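Local atomic coordinates of HMG box-containing protein 1 (PDB entry 3QVE), a protein that represses transcription by binding promoters of target genes, regulating the cell cycle and the Wnt pathway, and is represented here by its AXH domain. Residues S6-C11 and D30-A35; D57-L62 and L77-G82; F99-K104 and D129-P134. All coordinates share one frame; numbering follows the deposited sequence. Where two conformers were deposited one is given.

Contact 1. Residues S6-C11 and D30-A35; sequences STVWHC and DVEDFA
The polar side of this contact belongs to the helix itself. Asp30 stands at the N-cap of helix 31-37, and its OD2 accepts from Asp33 N at 3.1 Å, through the lone pair turned away from the other oxygen. Asp30 OD2 also lies 2.8 Å from Glu32 N, but this second bond is weak, its N-H...O angle just 124°. Glu32 sends its carboxylate out to a salt bridge with Lys14. Between segments 6-11 and 30-35 the contact is apolar. Val8 and Trp9 are the two-residue side of a classic beta bulge, facing a single residue farther along the chain. Both also direct their CB toward the first turn of the helix in this AXH domain, so the N-terminal arm lies against that turn with two consecutive side chains. Among the aliphatic contacts, Val8 CG1, anti to its backbone N, reaches in between Val31, Glu32 and Ala35: it is 3.8 Å from Ala35 CB and 3.6 Å from Val31 O. Val31 receives both arm residues, its CG2 lying 3.8 Å from Trp9 CB. The aromatic contact is edge-to-face. Phe34 drives CE2 over the centre of the five-membered ring of Trp9, 3.7 Å from Trp9 CE2, with the ring planes at 77°. On the opposite indole face sits His10 CB, nearer the rim, so the ring is held from both sides. Leu18 of strand 17-20 touches Trp9, Val31 and Phe34.

Contact 2. Residues D57-L62 and L77-G82; sequences DGLKLL and LTFDPG. With EDO (1,2-ethanediol), chain I.
Three backbone hydrogen bonds lace strand 59-69 to strand 72-80, the two arms of a beta hairpin. Lys60 and Asp80 make an antiparallel hydrogen-bonded pair: Lys60 N gives to Asp80 O at 2.9 Å from above the carbonyl plane, and Asp80 N returns a bond to Lys60 O at 2.8 Å, in plane on a lone pair. Leu62 N meets Thr78 O almost along the C=O axis, at 2.9 Å. Where the strands end, a water links Asp57 N, Gly58 O and Pro81 O, and Asp80 OD1 closes an Asx turn by accepting from Gly82 N. A 1,2-ethanediol, probably from the crystallisation liquor, donates through O2 to Asp80 O. On the face carrying Leu61 and Phe79, Leu61 CD1 sits over one face of the Phe79 ring, 3.9 Å from Phe79 CE1, while Leu59 CB lies obliquely to the ring, 3.6 Å from Phe79 CD1. Phe79 also touches Val91 and Phe99. An alanine in its place would probably loosen the packing of all four. Across the other face, Lys60 extends away, its NZ 6.2 Å from Asp80 OD2. Backbone bonds and buried hydrocarbon therefore carry the pairing here, and any attraction between these two charges is likely to add little.

Contact 3. Residues F99-K104 and D129-P134; sequences FYVKNK and DVCLPP. With EDO (1,2-ethanediol), chain O.
The firm part of this contact centres on Val101 and Cys131, whose backbones form a single bridge. Two straight bonds flank it: Leu132 N to Tyr100 O and Lys102 N to Val130 O, both 2.9 Å and each running nearly along the C=O axis. Around them the packing is close. Cys131 SG, anti to its own carbonyl carbon, approaches the Phe99 ring obliquely, a sulfur-aromatic contact with Cys131 SG 4.6 Å from the centroid of the Phe99 ring. Val101 lays CG1 against Asp129 CB at 3.6 Å. More loosely, Leu132 CD1 stands at the edge of the Tyr100 ring.

Just past the bridge, water takes over from direct bonding. One water joins Tyr100 N to Leu132 O, and a second joins Lys102 O to Val130 N, so the pairing of the two backbones widens on both sides of Val101 and Cys131. Farther out, Lys104 bends at its third torsion (88°) and brings NZ to the syn lone pair of Asp129 OD2, a salt bridge of 2.8 Å. NZ also donates to Glu124 O and to a water that in turn donates to Asp129 OD1, while OD2 accepts from His126 N as well; these partners would probably steady both charges at this more open end. At the turn, Asn103 N donates to O1 of a 1,2-ethanediol, probably from the crystallisation liquor.

Strand 130-131 is an outer strand of the six-stranded sheet, bonded to Leu59 and Leu61 on one flank, and this bridge ties it to strand 98-101 of the three-stranded sheet, where Phe99 pairs with Ser107 and packs on Leu77 and Phe79.

Overall arrangement
The contacts follow one another along the chain, each closing before the next opens, and all belong to the AXH domain. Contacts 2 and 3 are neighbours, their centres about 10 Å apart: strands 59-69 and 130-131 lie side by side in the six-stranded antiparallel sheet, and contact 3 carries on from there to strand 98-101 of the smaller sheet. Contact 1 lies farther off, about 16 Å from contact 2 and 17 Å from contact 3 between centres. His10 spans the gap, packing on Leu59 as well as on Pro133 and Pro134. The N-terminal arm thus lies between helix 31-37 and the junction of the two sheets.

Contact 1. Residues S6-C11 and D30-A35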
loop_
_atom_site.group_PDB
_atom_site.type_symbol
_atom_site.label_atom_id
_atom_site.label_comp_id
_atom_site.label_asym_id
_atom_site.label_seq_id
_atom_site.Cartn_x
_atom_site.Cartn_y
_atom_site.Cartn_z
ATOM N N SER A 6 -6.085 10.901 -2.182
ATOM C CA SER A 6 -4.972 11.571 -1.527
ATOM C C SER A 6 -4.117 10.554 -0.776
ATOM O O SER A 6 -4.546 9.937 0.186
ATOM C CB SER A 6 -5.483 12.645 -0.576
ATOM O OG SER A 6 -4.407 13.400 -0.064
ATOM N N THR A 7 -2.896 10.385 -1.233
ATOM C CA THR A 7 -1.969 9.436 -0.656
ATOM C C THR A 7 -1.012 10.151 0.273
ATOM O O THR A 7 -0.726 11.327 0.079
ATOM C CB THR A 7 -1.185 8.743 -1.757
ATOM O OG1 THR A 7 -0.632 9.738 -2.623
ATOM C CG2 THR A 7 -2.106 7.823 -2.569
ATOM N N VAL A 8 -0.520 9.448 1.282
ATOM C CA VAL A 8 0.446 10.031 2.211
ATOM C C VAL A 8 1.878 9.727 1.777
ATOM O O VAL A 8 2.723 10.595 1.776
ATOM C CB VAL A 8 0.212 9.496 3.642
ATOM C CG1 VAL A 8 1.301 10.076 4.622
ATOM C CG2 VAL A 8 -1.162 9.917 4.101
ATOM N N TRP A 9 2.146 8.481 1.426
ATOM C CA TRP A 9 3.477 8.038 1.005
ATOM C C TRP A 9 3.285 6.837 0.076
ATOM O O TRP A 9 2.511 5.925 0.402
ATOM C CB TRP A 9 4.353 7.620 2.209
ATOM C CG TRP A 9 5.603 7.031 1.733
ATOM C CD1 TRP A 9 6.701 7.725 1.238
ATOM C CD2 TRP A 9 5.922 5.636 1.603
ATOM N NE1 TRP A 9 7.653 6.843 0.834
ATOM C CE2 TRP A 9 7.206 5.562 1.018
ATOM C CE3 TRP A 9 5.261 4.455 1.931
ATOM C CZ2 TRP A 9 7.848 4.361 0.788
ATOM C CZ3 TRP A 9 5.903 3.235 1.683
ATOM C CH2 TRP A 9 7.175 3.204 1.118
ATOM N N HIS A 10 3.956 6.852 -1.073
ATOM C CA HIS A 10 3.782 5.828 -2.107
ATOM C C HIS A 10 2.284 5.782 -2.440
ATOM O O HIS A 10 1.669 6.837 -2.527
ATOM C CB HIS A 10 4.324 4.484 -1.637
ATOM C CG HIS A 10 4.558 3.481 -2.723
ATOM N ND1 HIS A 10 3.547 2.726 -3.303
ATOM C CD2 HIS A 10 5.713 3.074 -3.307
ATOM C CE1 HIS A 10 4.077 1.911 -4.190
ATOM N NE2 HIS A 10 5.386 2.097 -4.206
ATOM N N CYS A 11 1.677 4.601 -2.577
ATOM C CA CYS A 11 0.231 4.507 -2.865
ATOM C C CYS A 11 -0.643 4.489 -1.602
ATOM O O CYS A 11 -1.841 4.299 -1.686
ATOM C CB CYS A 11 -0.047 3.214 -3.634
ATOM S SG CYS A 11 0.202 1.694 -2.713
ATOM N N ASP A 30 3.183 4.790 11.877
ATOM C CA ASP A 30 2.110 5.380 11.121
ATOM C C ASP A 30 2.689 6.038 9.875
ATOM O O ASP A 30 3.745 6.666 9.928
ATOM C CB ASP A 30 1.392 6.378 11.988
ATOM C CG ASP A 30 0.422 7.204 11.221
ATOM O OD1 ASP A 30 -0.700 6.710 11.004
ATOM O OD2 ASP A 30 0.821 8.332 10.831
ATOM N N VAL A 31 1.959 5.923 8.773
ATOM C CA VAL A 31 2.398 6.458 7.503
ATOM C C VAL A 31 2.634 7.975 7.532
ATOM O O VAL A 31 3.598 8.462 6.899
ATOM C CB VAL A 31 1.463 6.040 6.377
ATOM C CG1 VAL A 31 0.100 6.775 6.471
ATOM C CG2 VAL A 31 2.123 6.228 5.018
ATOM N N GLU A 32 1.810 8.722 8.257
ATOM C CA GLU A 32 2.023 10.150 8.326
ATOM C C GLU A 32 3.272 10.498 9.164
ATOM O O GLU A 32 4.017 11.440 8.834
ATOM C CB GLU A 32 0.826 10.868 8.897
ATOM C CG GLU A 32 -0.362 11.025 7.951
ATOM C CD GLU A 32 -1.536 11.603 8.700
ATOM O OE1 GLU A 32 -1.558 12.843 8.847
ATOM O OE2 GLU A 32 -2.408 10.825 9.166
ATOM N N ASP A 33 3.486 9.752 10.245
ATOM C CA ASP A 33 4.686 9.955 11.095
ATOM C C ASP A 33 5.925 9.627 10.248
ATOM O O ASP A 33 6.893 10.376 10.222
ATOM C CB ASP A 33 4.609 9.070 12.337
ATOM C CG ASP A 33 3.561 9.544 13.356
ATOM O OD1 ASP A 33 2.926 10.592 13.132
ATOM O OD2 ASP A 33 3.372 8.863 14.391
ATOM N N PHE A 34 5.860 8.542 9.489
ATOM C CA PHE A 34 6.938 8.164 8.577
ATOM C C PHE A 34 7.213 9.225 7.521
ATOM O O PHE A 34 8.356 9.616 7.314
ATOM C CB PHE A 34 6.618 6.816 7.908
ATOM C CG PHE A 34 7.606 6.416 6.846
ATOM C CD1 PHE A 34 8.815 5.855 7.193
ATOM C CD2 PHE A 34 7.334 6.637 5.505
ATOM C CE1 PHE A 34 9.747 5.472 6.211
ATOM C CE2 PHE A 34 8.241 6.275 4.522
ATOM C CZ PHE A 34 9.450 5.682 4.878
ATOM N N ALA A 35 6.165 9.708 6.861
ATOM C CA ALA A 35 6.325 10.641 5.756
ATOM C C ALA A 35 6.901 11.962 6.300
ATOM O O ALA A 35 7.673 12.627 5.610
ATOM C CB ALA A 35 4.984 10.880 5.042
#

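Contact 2. Residues D57-L62 and L77-G82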
loop_
_atom_site.group_PDB
_atom_site.type_symbol
_atom_site.label_atom_id
_atom_site.label_comp_id
_atom_site.label_asym_id
_atom_site.label_seq_id
_atom_site.Cartn_x
_atom_site.Cartn_y
_atom_site.Cartn_z
ATOM N N ASP A 57 9.263 1.178 -8.734
ATOM C CA ASP A 57 8.795 0.344 -9.812
ATOM C C ASP A 57 7.512 -0.416 -9.458
ATOM O O ASP A 57 7.108 -1.279 -10.207
ATOM C CB ASP A 57 9.852 -0.703 -10.184
ATOM C CG ASP A 57 11.098 -0.095 -10.765
ATOM O OD1 ASP A 57 10.955 0.649 -11.747
ATOM O OD2 ASP A 57 12.202 -0.373 -10.252
ATOM N N GLY A 58 6.906 -0.139 -8.312
ATOM C CA GLY A 58 5.756 -0.902 -7.870
ATOM C C GLY A 58 6.073 -1.839 -6.736
ATOM O O GLY A 58 7.241 -2.173 -6.476
ATOM N N LEU A 59 5.007 -2.250 -6.050
ATOM C CA LEU A 59 5.102 -3.172 -4.913
ATOM C C LEU A 59 4.275 -4.426 -5.237
ATOM O O LEU A 59 3.068 -4.340 -5.437
ATOM C CB LEU A 59 4.568 -2.489 -3.652
ATOM C CG LEU A 59 5.476 -1.371 -3.095
ATOM C CD1 LEU A 59 4.736 -0.618 -1.998
ATOM C CD2 LEU A 59 6.791 -1.927 -2.590
ATOM N N LYS A 60 4.953 -5.559 -5.359
ATOM C CA LYS A 60 4.298 -6.796 -5.679
ATOM C C LYS A 60 3.736 -7.430 -4.408
ATOM O O LYS A 60 4.461 -7.689 -3.471
ATOM C CB LYS A 60 5.280 -7.732 -6.352
ATOM C CG LYS A 60 4.683 -9.055 -6.854
ATOM C CD LYS A 60 5.828 -9.877 -7.500
ATOM C CE LYS A 60 5.361 -11.203 -8.014
ATOM N NZ LYS A 60 6.448 -11.939 -8.713
ATOM N N LEU A 61 2.438 -7.671 -4.379
ATOM C CA LEU A 61 1.814 -8.312 -3.213
ATOM C C LEU A 61 2.202 -9.757 -3.152
ATOM O O LEU A 61 2.041 -10.479 -4.142
ATOM C CB LEU A 61 0.289 -8.214 -3.323
ATOM C CG LEU A 61 -0.549 -8.847 -2.213
ATOM C CD1 LEU A 61 -0.319 -8.056 -0.934
ATOM C CD2 LEU A 61 -2.025 -8.863 -2.627
ATOM N N LEU A 62 2.705 -10.183 -2.006
ATOM C CA LEU A 62 3.121 -11.546 -1.794
ATOM C C LEU A 62 2.158 -12.309 -0.880
ATOM O O LEU A 62 2.061 -13.538 -0.965
ATOM C CB LEU A 62 4.519 -11.594 -1.140
ATOM C CG LEU A 62 5.730 -11.065 -1.916
ATOM C CD1 LEU A 62 7.038 -11.403 -1.145
ATOM C CD2 LEU A 62 5.778 -11.580 -3.362
ATOM N N LEU A 77 -0.595 -6.853 4.920
ATOM C CA LEU A 77 -0.116 -7.209 3.576
ATOM C C LEU A 77 1.367 -7.146 3.509
ATOM O O LEU A 77 1.953 -6.228 4.080
ATOM C CB LEU A 77 -0.647 -6.194 2.556
ATOM C CG LEU A 77 -2.123 -5.859 2.549
ATOM C CD1 LEU A 77 -2.431 -4.660 1.579
ATOM C CD2 LEU A 77 -2.912 -7.183 2.173
ATOM N N THR A 78 1.991 -8.033 2.727
ATOM C CA THR A 78 3.452 -7.979 2.566
ATOM C C THR A 78 3.751 -7.817 1.106
ATOM O O THR A 78 3.200 -8.516 0.257
ATOM C CB THR A 78 4.162 -9.230 3.143
ATOM O OG1 THR A 78 4.000 -9.214 4.557
ATOM C CG2 THR A 78 5.702 -9.225 2.818
ATOM N N PHE A 79 4.618 -6.860 0.825
ATOM C CA PHE A 79 4.939 -6.423 -0.530
ATOM C C PHE A 79 6.436 -6.574 -0.819
ATOM O O PHE A 79 7.257 -6.403 0.075
ATOM C CB PHE A 79 4.634 -4.941 -0.693
ATOM C CG PHE A 79 3.175 -4.617 -0.733
ATOM C CD1 PHE A 79 2.430 -4.841 -1.872
ATOM C CD2 PHE A 79 2.567 -3.983 0.342
ATOM C CE1 PHE A 79 1.081 -4.509 -1.929
ATOM C CE2 PHE A 79 1.214 -3.656 0.290
ATOM C CZ PHE A 79 0.485 -3.927 -0.829
ATOM N N ASP A 80 6.762 -6.830 -2.083
ATOM C CA ASP A 80 8.127 -6.936 -2.581
ATOM C C ASP A 80 8.427 -5.811 -3.576
ATOM O O ASP A 80 7.782 -5.746 -4.642
ATOM C CB ASP A 80 8.267 -8.301 -3.245
ATOM C CG ASP A 80 9.688 -8.607 -3.708
ATOM O OD1 ASP A 80 10.509 -7.718 -3.615
ATOM O OD2 ASP A 80 9.973 -9.749 -4.129
ATOM N N PRO A 81 9.401 -4.923 -3.272
ATOM C CA PRO A 81 9.736 -3.849 -4.196
ATOM C C PRO A 81 10.630 -4.238 -5.349
ATOM O O PRO A 81 10.898 -3.402 -6.199
ATOM C CB PRO A 81 10.486 -2.863 -3.322
ATOM C CG PRO A 81 11.172 -3.731 -2.347
ATOM C CD PRO A 81 10.189 -4.807 -2.032
ATOM N N GLY A 82 11.103 -5.471 -5.374
ATOM C CA GLY A 82 11.844 -5.989 -6.526
ATOM C C GLY A 82 13.370 -5.969 -6.397
ATOM O O GLY A 82 14.039 -6.341 -7.332
HETATM C C1 EDO I . 8.236 -4.321 -9.298
HETATM O O1 EDO I . 9.634 -4.608 -9.393
HETATM C C2 EDO I . 7.558 -5.512 -8.648
HETATM O O2 EDO I . 8.351 -5.898 -7.521
HETATM O O HOH W 1 9.801 -1.104 -6.984
#

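Contact 3. Residues F99-K104 and D129-P134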
loop_
_atom_site.group_PDB
_atom_site.type_symbol
_atom_site.label_atom_id
_atom_site.label_comp_id
_atom_site.label_asym_id
_atom_site.label_seq_id
_atom_site.Cartn_x
_atom_site.Cartn_y
_atom_site.Cartn_z
ATOM N N PHE A 99 -5.885 -0.072 -4.719
ATOM C CA PHE A 99 -4.541 -0.246 -5.264
ATOM C C PHE A 99 -4.664 -0.132 -6.767
ATOM O O PHE A 99 -5.637 -0.630 -7.331
ATOM C CB PHE A 99 -3.969 -1.598 -4.885
ATOM C CG PHE A 99 -3.778 -1.759 -3.422
ATOM C CD1 PHE A 99 -2.665 -1.195 -2.790
ATOM C CD2 PHE A 99 -4.775 -2.359 -2.650
ATOM C CE1 PHE A 99 -2.481 -1.313 -1.430
ATOM C CE2 PHE A 99 -4.610 -2.462 -1.302
ATOM C CZ PHE A 99 -3.451 -1.934 -0.681
ATOM N N TYR A 100 -3.693 0.520 -7.388
ATOM C CA TYR A 100 -3.682 0.676 -8.821
ATOM C C TYR A 100 -2.707 -0.345 -9.352
ATOM O O TYR A 100 -1.493 -0.174 -9.206
ATOM C CB TYR A 100 -3.358 2.102 -9.250
ATOM C CG TYR A 100 -3.707 2.291 -10.731
ATOM C CD1 TYR A 100 -4.992 2.633 -11.138
ATOM C CD2 TYR A 100 -2.760 2.046 -11.710
ATOM C CE1 TYR A 100 -5.325 2.762 -12.520
ATOM C CE2 TYR A 100 -3.066 2.171 -13.064
ATOM C CZ TYR A 100 -4.339 2.528 -13.461
ATOM O OH TYR A 100 -4.593 2.653 -14.799
ATOM N N VAL A 101 -3.244 -1.426 -9.922
ATOM C CA VAL A 101 -2.450 -2.589 -10.270
ATOM C C VAL A 101 -1.998 -2.483 -11.708
ATOM O O VAL A 101 -2.814 -2.240 -12.576
ATOM C CB VAL A 101 -3.230 -3.870 -10.031
ATOM C CG1 VAL A 101 -2.430 -5.076 -10.517
ATOM C CG2 VAL A 101 -3.595 -3.946 -8.522
ATOM N N LYS A 102 -0.696 -2.647 -11.936
ATOM C CA LYS A 102 -0.107 -2.636 -13.284
ATOM C C LYS A 102 -0.806 -3.651 -14.177
ATOM O O LYS A 102 -0.991 -4.789 -13.776
ATOM C CB LYS A 102 1.377 -2.978 -13.214
ATOM C CG LYS A 102 2.216 -2.571 -14.418
ATOM C CD LYS A 102 3.662 -3.006 -14.219
ATOM C CE LYS A 102 4.622 -2.204 -15.093
ATOM N NZ LYS A 102 4.229 -2.254 -16.520
ATOM N N ASN A 103 -1.191 -3.222 -15.385
ATOM C CA ASN A 103 -1.929 -4.071 -16.356
ATOM C C ASN A 103 -3.319 -4.516 -15.919
ATOM O O ASN A 103 -3.884 -5.419 -16.508
ATOM C CB ASN A 103 -1.113 -5.303 -16.805
ATOM C CG ASN A 103 0.272 -4.926 -17.235
ATOM O OD1 ASN A 103 1.240 -5.585 -16.858
ATOM N ND2 ASN A 103 0.391 -3.825 -17.975
ATOM N N LYS A 104 -3.884 -3.880 -14.904
ATOM C CA LYS A 104 -5.223 -4.249 -14.434
ATOM C C LYS A 104 -6.042 -3.033 -13.966
ATOM O O LYS A 104 -7.201 -2.957 -14.225
ATOM C CB LYS A 104 -5.108 -5.301 -13.339
ATOM C CG LYS A 104 -6.451 -5.635 -12.688
ATOM C CD LYS A 104 -6.480 -7.037 -12.052
ATOM C CE LYS A 104 -6.006 -7.054 -10.612
ATOM N NZ LYS A 104 -6.308 -8.355 -9.868
ATOM N N ASP A 129 -0.156 -9.222 -7.881
ATOM C CA ASP A 129 -0.429 -7.884 -8.392
ATOM C C ASP A 129 0.681 -6.898 -8.011
ATOM O O ASP A 129 1.139 -6.855 -6.869
ATOM C CB ASP A 129 -1.798 -7.379 -7.890
ATOM C CG ASP A 129 -2.998 -8.118 -8.566
ATOM O OD1 ASP A 129 -2.788 -8.917 -9.501
ATOM O OD2 ASP A 129 -4.149 -7.893 -8.159
ATOM N N VAL A 130 1.087 -6.089 -8.984
ATOM C CA VAL A 130 2.076 -5.062 -8.755
ATOM C C VAL A 130 1.336 -3.752 -8.563
ATOM O O VAL A 130 0.695 -3.210 -9.491
ATOM C CB VAL A 130 3.105 -4.999 -9.897
ATOM C CG1 VAL A 130 4.043 -3.766 -9.715
ATOM C CG2 VAL A 130 3.881 -6.339 -9.997
ATOM N N CYS A 131 1.432 -3.245 -7.343
ATOM C CA CYS A 131 0.712 -2.064 -6.928
ATOM C C CYS A 131 1.612 -0.829 -7.172
ATOM O O CYS A 131 2.696 -0.699 -6.589
ATOM C CB CYS A 131 0.332 -2.217 -5.468
ATOM S SG CYS A 131 -0.781 -3.618 -5.227
ATOM N N LEU A 132 1.131 0.097 -8.002
ATOM C CA LEU A 132 1.934 1.214 -8.456
ATOM C C LEU A 132 1.707 2.447 -7.584
ATOM O O LEU A 132 0.612 2.654 -7.087
ATOM C CB LEU A 132 1.590 1.563 -9.905
ATOM C CG LEU A 132 1.779 0.489 -10.961
ATOM C CD1 LEU A 132 1.365 1.049 -12.373
ATOM C CD2 LEU A 132 3.230 -0.017 -10.944
ATOM N N PRO A 133 2.768 3.246 -7.384
ATOM C CA PRO A 133 2.661 4.534 -6.756
ATOM C C PRO A 133 2.134 5.599 -7.706
ATOM O O PRO A 133 2.295 5.461 -8.895
ATOM C CB PRO A 133 4.108 4.845 -6.393
ATOM C CG PRO A 133 4.922 4.213 -7.443
ATOM C CD PRO A 133 4.163 2.942 -7.781
ATOM N N PRO A 134 1.536 6.672 -7.183
ATOM C CA PRO A 134 1.078 7.754 -8.043
ATOM C C PRO A 134 2.248 8.319 -8.832
ATOM O O PRO A 134 3.366 8.316 -8.335
ATOM C CB PRO A 134 0.526 8.800 -7.062
ATOM C CG PRO A 134 0.832 8.327 -5.677
ATOM C CD PRO A 134 1.197 6.880 -5.765
HETATM C C1 EDO O . -2.260 0.185 -15.794
HETATM O O1 EDO O . -1.000 -0.450 -16.071
HETATM C C2 EDO O . -3.227 0.140 -16.969
HETATM O O2 EDO O . -4.349 -0.674 -16.627
HETATM O O HOH W 2 -1.361 1.093 -5.944
HETATM O O HOH W 3 0.375 -6.374 -11.824
HETATM O O HOH W 4 -5.151 -10.380 -11.211
#